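Side-chain contacts in polyketide synthase PksR (Bacillus subtilis, PDB 4U3V), which takes part in intermediate steps of the synthesis of the antibiotic polyketide bacillaene, the piece here being its double-hotdog enoyl-isomerase domain: residues A[29-34]-A[66-71]; A[138-143]-A[266-271]; A[200-205]-A[240-245]; A[206-211]-A[279-284]. All blocks are in the same frame, centred on the assembly; numbering follows the deposited sequence.

Interaction 1: residues A[29-34]-A[66-71]; sequences PVIQDQ and FFNLFP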
# COMPACT_ATOMS: atom_id res chain seq x y z
N PRO A 29 -14.02 19.91 -6.35
CA PRO A 29 -12.57 20.03 -6.26
C PRO A 29 -11.91 18.68 -6.53
O PRO A 29 -12.46 17.64 -6.21
CB PRO A 29 -12.32 20.44 -4.80
CG PRO A 29 -13.57 20.07 -4.07
CD PRO A 29 -14.69 20.21 -5.08
N VAL A 30 -10.73 18.71 -7.14
CA VAL A 30 -9.98 17.49 -7.34
C VAL A 30 -9.60 16.84 -5.99
O VAL A 30 -9.40 17.53 -4.97
CB VAL A 30 -8.75 17.76 -8.22
CG1 VAL A 30 -7.73 18.58 -7.46
CG2 VAL A 30 -8.14 16.46 -8.71
N ILE A 31 -9.44 15.52 -6.00
CA ILE A 31 -8.85 14.82 -4.86
C ILE A 31 -7.39 15.28 -4.66
O ILE A 31 -6.61 15.39 -5.61
CB ILE A 31 -8.89 13.29 -5.11
CG1 ILE A 31 -10.34 12.78 -5.07
CG2 ILE A 31 -8.00 12.55 -4.13
CD1 ILE A 31 -11.10 13.11 -3.79
N GLN A 32 -7.05 15.62 -3.42
CA GLN A 32 -5.77 16.28 -3.16
C GLN A 32 -5.39 16.08 -1.73
O GLN A 32 -6.26 15.98 -0.84
CB GLN A 32 -5.81 17.78 -3.49
CG GLN A 32 -6.93 18.54 -2.83
CD GLN A 32 -7.15 19.92 -3.45
OE1 GLN A 32 -6.35 20.83 -3.21
NE2 GLN A 32 -8.15 20.04 -4.33
N ASP A 33 -4.08 16.10 -1.48
CA ASP A 33 -3.58 16.01 -0.11
C ASP A 33 -2.24 16.79 -0.09
O ASP A 33 -1.70 17.17 -1.13
CB ASP A 33 -3.38 14.52 0.31
CG ASP A 33 -3.38 14.30 1.85
OD1 ASP A 33 -3.32 15.28 2.63
OD2 ASP A 33 -3.42 13.13 2.30
N GLN A 34 -1.70 17.00 1.10
CA GLN A 34 -0.44 17.74 1.25
C GLN A 34 0.34 17.07 2.36
O GLN A 34 -0.23 16.66 3.38
CB GLN A 34 -0.67 19.19 1.70
CG GLN A 34 -1.41 20.07 0.74
CD GLN A 34 -1.19 21.53 1.08
OE1 GLN A 34 -0.86 21.87 2.21
NE2 GLN A 34 -1.37 22.39 0.09
N PHE A 66 -11.23 7.25 -7.52
CA PHE A 66 -12.37 6.40 -7.94
C PHE A 66 -13.73 6.74 -7.29
O PHE A 66 -14.74 6.86 -8.00
CB PHE A 66 -12.04 4.91 -7.73
CG PHE A 66 -13.24 4.00 -7.92
CD1 PHE A 66 -13.56 3.54 -9.19
CD2 PHE A 66 -14.08 3.70 -6.85
CE1 PHE A 66 -14.66 2.72 -9.37
CE2 PHE A 66 -15.20 2.89 -7.03
CZ PHE A 66 -15.49 2.43 -8.31
N PHE A 67 -13.77 6.79 -5.96
CA PHE A 67 -15.01 7.07 -5.23
C PHE A 67 -15.57 8.46 -5.50
O PHE A 67 -16.80 8.65 -5.52
CB PHE A 67 -14.83 6.83 -3.75
CG PHE A 67 -14.79 5.38 -3.37
CD1 PHE A 67 -15.70 4.48 -3.94
CD2 PHE A 67 -13.86 4.90 -2.47
CE1 PHE A 67 -15.68 3.14 -3.57
CE2 PHE A 67 -13.84 3.57 -2.10
CZ PHE A 67 -14.75 2.68 -2.65
N ASN A 68 -14.68 9.39 -5.83
CA ASN A 68 -15.05 10.75 -6.24
C ASN A 68 -15.73 10.78 -7.60
O ASN A 68 -16.66 11.56 -7.83
CB ASN A 68 -13.80 11.65 -6.28
CG ASN A 68 -14.13 13.13 -6.31
OD1 ASN A 68 -14.66 13.67 -5.33
ND2 ASN A 68 -13.78 13.79 -7.39
N LEU A 69 -15.24 9.93 -8.51
CA LEU A 69 -15.78 9.77 -9.85
C LEU A 69 -17.07 8.93 -9.86
O LEU A 69 -18.02 9.24 -10.58
CB LEU A 69 -14.72 9.10 -10.72
CG LEU A 69 -14.49 9.48 -12.18
CD1 LEU A 69 -14.95 10.90 -12.45
CD2 LEU A 69 -13.02 9.29 -12.52
N PHE A 70 -17.12 7.92 -9.01
CA PHE A 70 -18.29 7.04 -8.93
C PHE A 70 -18.87 7.02 -7.52
O PHE A 70 -18.82 6.01 -6.83
CB PHE A 70 -17.91 5.63 -9.38
CG PHE A 70 -17.25 5.57 -10.73
CD1 PHE A 70 -18.01 5.44 -11.89
CD2 PHE A 70 -15.87 5.60 -10.85
CE1 PHE A 70 -17.40 5.37 -13.14
CE2 PHE A 70 -15.25 5.49 -12.09
CZ PHE A 70 -16.02 5.38 -13.24
N PRO A 71 -19.43 8.16 -7.08
CA PRO A 71 -20.28 7.96 -5.93
C PRO A 71 -21.46 7.12 -6.43
O PRO A 71 -21.71 7.08 -7.65
CB PRO A 71 -20.71 9.38 -5.57
CG PRO A 71 -20.73 10.10 -6.88
CD PRO A 71 -19.78 9.39 -7.82
O HOH W 1 -14.59 16.30 -4.57

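Interaction 2: residues A[138-143]-A[266-271]; sequences KKVNIE and DVINES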
# COMPACT_ATOMS: atom_id res chain seq x y z
N LYS A 138 -13.93 -13.74 -0.08
CA LYS A 138 -13.47 -15.12 -0.09
C LYS A 138 -13.42 -15.56 1.36
O LYS A 138 -13.37 -14.72 2.26
CB LYS A 138 -12.09 -15.22 -0.75
CG LYS A 138 -12.07 -14.84 -2.24
CD LYS A 138 -10.67 -15.00 -2.81
CE LYS A 138 -10.15 -13.70 -3.40
NZ LYS A 138 -8.66 -13.71 -3.51
N LYS A 139 -13.63 -16.84 1.61
CA LYS A 139 -13.56 -17.31 2.98
C LYS A 139 -12.15 -17.79 3.23
O LYS A 139 -11.50 -18.31 2.31
CB LYS A 139 -14.61 -18.40 3.26
CG LYS A 139 -16.02 -17.86 3.41
CD LYS A 139 -16.89 -18.73 4.31
CE LYS A 139 -17.71 -19.74 3.51
NZ LYS A 139 -18.34 -19.15 2.30
N VAL A 140 -11.61 -17.44 4.39
CA VAL A 140 -10.27 -17.86 4.79
C VAL A 140 -10.29 -18.26 6.27
O VAL A 140 -10.59 -17.44 7.14
CB VAL A 140 -9.23 -16.73 4.56
CG1 VAL A 140 -7.86 -17.14 5.07
CG2 VAL A 140 -9.16 -16.35 3.08
N ASN A 141 -10.01 -19.53 6.54
CA ASN A 141 -9.79 -19.98 7.91
C ASN A 141 -8.38 -19.64 8.37
O ASN A 141 -7.43 -20.31 8.00
CB ASN A 141 -10.05 -21.49 8.05
CG ASN A 141 -10.27 -21.91 9.49
OD1 ASN A 141 -9.66 -21.38 10.42
ND2 ASN A 141 -11.18 -22.87 9.69
N ILE A 142 -8.27 -18.60 9.20
CA ILE A 142 -6.98 -18.06 9.62
C ILE A 142 -6.26 -19.06 10.50
O ILE A 142 -5.03 -19.23 10.41
CB ILE A 142 -7.19 -16.74 10.41
CG1 ILE A 142 -7.51 -15.60 9.45
CG2 ILE A 142 -6.00 -16.41 11.29
CD1 ILE A 142 -6.45 -15.37 8.39
N GLU A 143 -7.03 -19.73 11.37
CA GLU A 143 -6.46 -20.75 12.23
C GLU A 143 -5.89 -21.90 11.40
O GLU A 143 -4.82 -22.42 11.70
CB GLU A 143 -7.51 -21.25 13.22
CG GLU A 143 -7.75 -20.31 14.40
CD GLU A 143 -6.45 -19.94 15.11
OE1 GLU A 143 -5.60 -20.83 15.36
OE2 GLU A 143 -6.28 -18.73 15.41
N ASP A 266 -4.24 -10.93 0.35
CA ASP A 266 -5.65 -10.88 0.81
C ASP A 266 -5.73 -10.31 2.22
O ASP A 266 -5.07 -10.75 3.16
CB ASP A 266 -6.30 -12.27 0.79
CG ASP A 266 -6.59 -12.79 -0.62
OD1 ASP A 266 -6.94 -12.00 -1.51
OD2 ASP A 266 -6.57 -14.02 -0.80
N VAL A 267 -6.60 -9.30 2.38
CA VAL A 267 -6.83 -8.74 3.69
C VAL A 267 -8.11 -9.38 4.24
O VAL A 267 -9.09 -9.43 3.51
CB VAL A 267 -7.11 -7.22 3.59
CG1 VAL A 267 -7.24 -6.68 4.98
CG2 VAL A 267 -5.96 -6.53 2.84
N ILE A 268 -8.04 -9.89 5.46
CA ILE A 268 -9.12 -10.72 6.04
C ILE A 268 -9.56 -10.12 7.37
O ILE A 268 -8.74 -9.65 8.16
CB ILE A 268 -8.63 -12.17 6.23
CG1 ILE A 268 -7.97 -12.66 4.95
CG2 ILE A 268 -9.76 -13.09 6.71
CD1 ILE A 268 -6.74 -13.53 5.19
N ASN A 269 -10.88 -10.08 7.62
CA ASN A 269 -11.36 -9.57 8.90
C ASN A 269 -11.34 -10.63 9.99
O ASN A 269 -10.85 -11.74 9.78
CB ASN A 269 -12.75 -8.95 8.74
CG ASN A 269 -13.79 -9.95 8.27
OD1 ASN A 269 -13.58 -11.17 8.37
ND2 ASN A 269 -14.90 -9.45 7.75
N GLU A 270 -11.82 -10.27 11.18
CA GLU A 270 -11.76 -11.19 12.31
C GLU A 270 -12.93 -12.17 12.28
O GLU A 270 -13.15 -12.93 13.23
CB GLU A 270 -11.65 -10.44 13.63
CG GLU A 270 -10.24 -9.91 13.89
CD GLU A 270 -9.93 -9.71 15.36
OE1 GLU A 270 -10.54 -8.80 15.97
OE2 GLU A 270 -9.05 -10.41 15.89
N SER A 271 -13.62 -12.22 11.14
CA SER A 271 -14.70 -13.16 10.92
C SER A 271 -14.46 -13.98 9.66
O SER A 271 -15.41 -14.34 8.97
CB SER A 271 -16.03 -12.42 10.82
OG SER A 271 -16.44 -12.30 9.46

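Interaction 3: residues A[200-205]-A[240-245]; sequences HYTVSP and KQTIKG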
# COMPACT_ATOMS: atom_id res chain seq x y z
N HIS A 200 -7.32 11.54 5.80
CA HIS A 200 -8.52 10.70 5.91
C HIS A 200 -8.64 9.96 4.62
O HIS A 200 -8.85 10.57 3.58
CB HIS A 200 -9.76 11.60 6.08
CG HIS A 200 -9.72 12.47 7.33
ND1 HIS A 200 -10.04 11.99 8.55
CD2 HIS A 200 -9.32 13.80 7.52
CE1 HIS A 200 -9.86 12.96 9.47
NE2 HIS A 200 -9.44 14.07 8.84
N TYR A 201 -8.47 8.65 4.66
CA TYR A 201 -8.58 7.82 3.46
C TYR A 201 -9.49 6.64 3.72
O TYR A 201 -9.45 6.06 4.81
CB TYR A 201 -7.20 7.23 3.10
CG TYR A 201 -6.28 8.24 2.46
CD1 TYR A 201 -6.41 8.55 1.11
CD2 TYR A 201 -5.33 8.93 3.21
CE1 TYR A 201 -5.58 9.48 0.50
CE2 TYR A 201 -4.54 9.93 2.62
CZ TYR A 201 -4.63 10.15 1.26
OH TYR A 201 -3.87 11.13 0.64
N THR A 202 -10.28 6.26 2.71
CA THR A 202 -11.18 5.09 2.83
C THR A 202 -10.36 3.82 3.01
O THR A 202 -10.64 3.02 3.91
CB THR A 202 -12.05 4.94 1.58
OG1 THR A 202 -12.89 6.08 1.44
CG2 THR A 202 -12.89 3.64 1.65
N VAL A 203 -9.30 3.70 2.21
CA VAL A 203 -8.33 2.63 2.37
C VAL A 203 -7.01 3.23 2.84
O VAL A 203 -6.41 4.04 2.13
CB VAL A 203 -8.17 1.86 1.03
CG1 VAL A 203 -7.01 0.88 1.10
CG2 VAL A 203 -9.47 1.16 0.66
N SER A 204 -6.66 2.95 4.09
CA SER A 204 -5.51 3.63 4.70
C SER A 204 -4.24 3.26 3.94
O SER A 204 -4.01 2.07 3.69
CB SER A 204 -5.35 3.15 6.12
OG SER A 204 -4.27 3.83 6.76
N PRO A 205 -3.35 4.23 3.73
CA PRO A 205 -1.99 3.87 3.27
C PRO A 205 -1.30 2.97 4.26
O PRO A 205 -0.39 2.22 3.88
CB PRO A 205 -1.25 5.20 3.18
CG PRO A 205 -2.17 6.23 3.71
CD PRO A 205 -3.55 5.68 3.84
N LYS A 240 -16.13 0.43 -0.14
CA LYS A 240 -16.23 1.68 0.60
C LYS A 240 -16.26 1.46 2.10
O LYS A 240 -16.13 2.41 2.86
CB LYS A 240 -17.50 2.43 0.18
CG LYS A 240 -17.34 3.31 -1.05
CD LYS A 240 -18.53 4.26 -1.22
CE LYS A 240 -18.34 5.54 -0.42
NZ LYS A 240 -17.35 6.46 -1.05
N GLN A 241 -16.52 0.23 2.55
CA GLN A 241 -16.55 -0.04 3.98
C GLN A 241 -15.15 -0.03 4.60
O GLN A 241 -14.32 -0.90 4.30
CB GLN A 241 -17.27 -1.36 4.30
CG GLN A 241 -17.51 -1.58 5.79
CD GLN A 241 -18.24 -0.42 6.45
OE1 GLN A 241 -19.46 -0.27 6.32
NE2 GLN A 241 -17.50 0.40 7.20
N THR A 242 -14.90 0.95 5.45
CA THR A 242 -13.54 1.22 5.90
C THR A 242 -13.07 0.12 6.83
O THR A 242 -13.80 -0.31 7.72
CB THR A 242 -13.44 2.61 6.59
OG1 THR A 242 -13.74 3.63 5.63
CG2 THR A 242 -12.03 2.84 7.12
N ILE A 243 -11.87 -0.38 6.59
CA ILE A 243 -11.35 -1.47 7.38
C ILE A 243 -10.55 -0.85 8.50
O ILE A 243 -9.62 -0.09 8.25
CB ILE A 243 -10.44 -2.38 6.55
CG1 ILE A 243 -11.20 -2.93 5.34
CG2 ILE A 243 -9.84 -3.49 7.42
CD1 ILE A 243 -10.30 -3.20 4.15
N LYS A 244 -10.97 -1.08 9.73
CA LYS A 244 -10.28 -0.50 10.88
C LYS A 244 -10.04 -1.59 11.91
O LYS A 244 -10.69 -2.63 11.86
CB LYS A 244 -11.11 0.64 11.48
CG LYS A 244 -10.39 1.42 12.57
CD LYS A 244 -11.36 2.07 13.55
CE LYS A 244 -12.29 1.05 14.21
NZ LYS A 244 -11.76 0.49 15.48
N GLY A 245 -9.09 -1.36 12.81
CA GLY A 245 -8.88 -2.25 13.94
C GLY A 245 -7.99 -3.41 13.54
O GLY A 245 -7.07 -3.24 12.73
O HOH W 2 -10.53 0.50 4.25
O HOH W 3 -7.85 0.66 5.39

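Interaction 4: residues A[206-211]-A[279-284]; sequences LMTNSA and SGYSLK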
# COMPACT_ATOMS: atom_id res chain seq x y z
N LEU A 206 -1.70 3.01 5.53
CA LEU A 206 -1.09 2.07 6.48
C LEU A 206 -1.43 0.62 6.16
O LEU A 206 -0.64 -0.26 6.50
CB LEU A 206 -1.45 2.37 7.94
CG LEU A 206 -1.05 3.77 8.45
CD1 LEU A 206 -1.48 3.93 9.91
CD2 LEU A 206 0.44 4.03 8.29
N MET A 207 -2.53 0.38 5.44
CA MET A 207 -2.90 -1.00 5.09
C MET A 207 -1.93 -1.51 4.02
O MET A 207 -1.22 -2.54 4.18
CB MET A 207 -4.33 -1.01 4.54
CG MET A 207 -4.74 -2.32 3.89
SD MET A 207 -5.08 -3.47 5.23
CE MET A 207 -6.76 -2.92 5.53
N THR A 208 -1.79 -0.72 2.98
CA THR A 208 -0.88 -1.09 1.90
C THR A 208 0.55 -1.15 2.39
O THR A 208 1.32 -2.06 2.05
CB THR A 208 -1.02 -0.04 0.77
OG1 THR A 208 -2.41 0.02 0.40
CG2 THR A 208 -0.14 -0.39 -0.41
N ASN A 209 0.95 -0.23 3.24
CA ASN A 209 2.30 -0.28 3.69
C ASN A 209 2.55 -1.52 4.59
O ASN A 209 3.67 -2.02 4.63
CB ASN A 209 2.67 1.01 4.44
CG ASN A 209 4.15 1.13 4.65
OD1 ASN A 209 4.90 1.40 3.71
ND2 ASN A 209 4.62 0.90 5.91
N SER A 210 1.54 -1.94 5.37
CA SER A 210 1.70 -3.10 6.22
C SER A 210 1.98 -4.32 5.37
O SER A 210 2.79 -5.19 5.75
CB SER A 210 0.44 -3.33 7.06
OG SER A 210 0.35 -2.26 7.99
N ALA A 211 1.40 -4.33 4.17
CA ALA A 211 1.64 -5.44 3.25
C ALA A 211 3.10 -5.42 2.81
O ALA A 211 3.76 -6.45 2.76
CB ALA A 211 0.67 -5.39 2.05
N SER A 279 -3.40 -7.81 -6.08
CA SER A 279 -2.78 -8.84 -6.91
C SER A 279 -1.60 -8.23 -7.67
O SER A 279 -1.63 -7.06 -8.09
CB SER A 279 -3.86 -9.50 -7.81
OG SER A 279 -3.70 -9.10 -9.15
N GLY A 280 -0.49 -8.97 -7.77
CA GLY A 280 0.70 -8.43 -8.41
C GLY A 280 1.22 -7.18 -7.72
O GLY A 280 1.57 -6.18 -8.37
N TYR A 281 1.31 -7.26 -6.39
CA TYR A 281 2.04 -6.29 -5.60
C TYR A 281 3.53 -6.50 -5.87
O TYR A 281 4.11 -7.56 -5.53
CB TYR A 281 1.69 -6.57 -4.14
CG TYR A 281 2.01 -5.47 -3.15
CD1 TYR A 281 0.95 -4.85 -2.43
CD2 TYR A 281 3.31 -5.16 -2.82
CE1 TYR A 281 1.22 -3.87 -1.48
CE2 TYR A 281 3.58 -4.15 -1.88
CZ TYR A 281 2.53 -3.55 -1.20
OH TYR A 281 2.78 -2.55 -0.27
N SER A 282 4.18 -5.49 -6.46
CA SER A 282 5.50 -5.67 -7.10
C SER A 282 6.60 -5.02 -6.30
O SER A 282 6.50 -3.83 -5.96
CB SER A 282 5.48 -4.95 -8.49
OG SER A 282 4.59 -5.61 -9.37
N LEU A 283 7.69 -5.78 -6.06
CA LEU A 283 8.93 -5.27 -5.51
C LEU A 283 10.04 -5.50 -6.53
O LEU A 283 10.19 -6.57 -7.12
CB LEU A 283 9.29 -5.98 -4.20
CG LEU A 283 8.64 -5.45 -2.91
CD1 LEU A 283 7.14 -5.64 -2.95
CD2 LEU A 283 9.25 -6.16 -1.72
N LYS A 284 10.90 -4.50 -6.67
CA LYS A 284 12.13 -4.63 -7.44
C LYS A 284 13.30 -5.02 -6.54
O LYS A 284 13.51 -4.39 -5.49
CB LYS A 284 12.42 -3.28 -8.12
CG LYS A 284 13.70 -3.27 -8.93
CD LYS A 284 13.88 -1.94 -9.66
CE LYS A 284 15.28 -1.79 -10.23
NZ LYS A 284 15.44 -2.47 -11.55

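Interaction 1: residues A[29-34]-A[66-71]
Pro29 and Ile31, on the segment that runs into strand 31-36, meet Asn68 near the end of helix 56-69, a surface contact within the N-terminal hotdog fold. In that fold a helix is wrapped by an antiparallel sheet, and strand 31-36 runs beside strand 94-102. The carbonyl of Pro29 faces the Asn68 amide through a water, which donates to Pro29 O at 3.0 Å and to Asn68 OD1 at 2.7 Å. Val30 turns away from the helix and lies against Gln98; its carbonyl O is taken by Gln32 NE2 at 2.9 Å, a fairly straight bond (N-H...O 161°) close to the plane of the Gln32 amide. Ile31 carries the apolar part. CG1 stands beside the backbone N (chi1 -69°), and the branch passes alongside Asn68, the two side chains running in opposite directions. Ile31 CG1 rests 3.8 Å from Asn68 CB, and Ile31 CD1 lies 3.9 Å from both Asn68 CG and Asn68 OD1. Between 29-34 and 66-71 the polar link is the single water bridge; the two segments share no direct hydrogen bond. Farther along, Asp33 OD2 is hydrogen-bonded to Tyr201 and His199 of the C-terminal hotdog. The other oxygen, Asp33 OD1, takes the backbone N of Gln34 at 2.8 Å on the anti side, 34° out of the carboxylate plane.

Interaction 2: residues A[138-143]-A[266-271]
Lys138 reaches across to Asp266 in a lopsided salt bridge: Lys138 NZ lies 3.1 Å from Asp266 OD1, approached on the syn side 20° out of the carboxylate plane, and makes a weak bond of 3.4 Å to Asp266 OD2. The lysine chain is extended as far as CD and then bends (chi3 -122°), crossing the aspartate at about a right angle; His277 of strand 274-283 touches both side chains. The Lys138 backbone N is satisfied by Thr274 OG1, and Val140 O by Ser272 OG. The salt bridge thus joins the chain leading from the first hotdog into helix 142-147 to strand 260-268 of the C-terminal hotdog fold, while the other two bonds join it to the start of strand 274-283 and to the turn before it. Next to the salt bridge the contact is apolar. The Val140 and Ile268 side chains cross at about a right angle, Val140 CG1 3.8 Å from Ile268 CD1; the same Ile268 CD1 meets Ile142 CD1 tip to tip at 3.7 Å. Asn141, between Val140 and Ile142, turns outward and serves as N-cap of the helix, OD1 accepting from Asn144 N. Asn269 OD1 forms an Asx turn with Ser271 N, 3.0 Å away and well above the carbonyl plane, and accepts from Glu273 N as well.

Interaction 3: residues A[200-205]-A[240-245]
Two loops of the C-terminal hotdog fold, one leading into helix 205-219 and the other joining strands 230-239 and 247-257, run side by side and meet closest at Thr202 and Thr242. The side chain of Thr202 works through its methyl: OG1 stands beside the backbone N (chi1 -63°), which puts CG2 anti to that N, and Thr202 CG2 lies 3.7 Å from Lys240 O and 4.0 Å from Lys240 CA. In return Thr242 presents its branched end to the Thr202 carbonyl, Thr242 CG2 at 3.5 Å and Thr242 OG1 at 3.6 Å from Thr202 O, both in van der Waals contact. The hydrogen bonding between the loops goes through water. One molecule donates to Thr202 O at a modelled 2.5 Å, a length short enough to be doubtful, and accepts from Ile243 N at 2.8 Å. A second accepts from Ser204 N at 2.9 Å and donates weakly to Ile243 O. Ser204 itself stands at the N-cap of helix 205-219, its OG accepting from Leu206 N. On the side of the N-terminal hotdog, Thr202 N is bonded to Glu64 and Lys240 makes a cation-pi contact with Phe67. With no direct hydrogen bond between the two segments, polar backbone groups on either loop are joined through water, which implies that the direct contact is van der Waals, made by the two threonine side chains.

Interaction 4: residues A[206-211]-A[279-284]
Tyr281 aims its ring from the strand at helix 205-219 and is gripped at its hydroxyl. Tyr281 OH donates to Thr208 O at 2.8 Å; the donor stands above the carbonyl plane (46° out of it), away from a lone-pair direction, while the carbonyl oxygen lies at the ring edge, near the ring plane. The Thr208 methyl closes in beside the same hydroxyl, Thr208 CG2 being 3.6 Å from Tyr281 OH and 3.9 Å from Tyr281 CE1. That methyl is anti to the backbone N, which leaves OG1 to bond Tyr278 OH instead. One turn on, Ala211 CB lies 3.9 Å from Tyr281 CE1, an ordinary van der Waals contact. All three touching residues are buried. This is the hotdog arrangement, a central helix wrapped by antiparallel strands, here in its C-terminal copy, and Ile233 from strand 230-239 touches both Thr208 and Tyr281. The ring is sent inward with CG anti to the backbone N (chi1 -163°), just after Gly280, which has positive phi and forms with Tyr281 a G1 beta bulge opposite Phe263. Away from the tyrosine the strand parts from this piece of the helix. Leu283 packs farther along, on Ile215 and Leu219, with CD1 in the plane of the Tyr281 ring at its edge. Ser282 turns its OG back to Gly280 O, the two atoms 3.2 Å apart. Ser279, earlier in strand 274-283, is partly exposed, and Lys284 is exposed, its carbon chain extended to CE.

Interaction 1 lies wholly in the N-terminal hotdog and closes first along the chain. Interaction 2 opens next, tying the connection between the hotdogs to strand 260-268, and interaction 3 is nested inside the loop it closes. Interactions 3 and 4, both in the C-terminal hotdog, alternate along the sequence, as do 2 and 4. Interactions 1 and 2 are farthest apart, with centres about 30 Å from each other. Interaction 3 sits between them and touches interaction 1, where Phe67 packs on Thr202, so the two hotdogs meet there. Strands 260-268 and 274-283 are neighbours, and Met207 of interaction 4 packs on Val267 of interaction 2 and Ile243 of interaction 3, so helix 205-219 touches both.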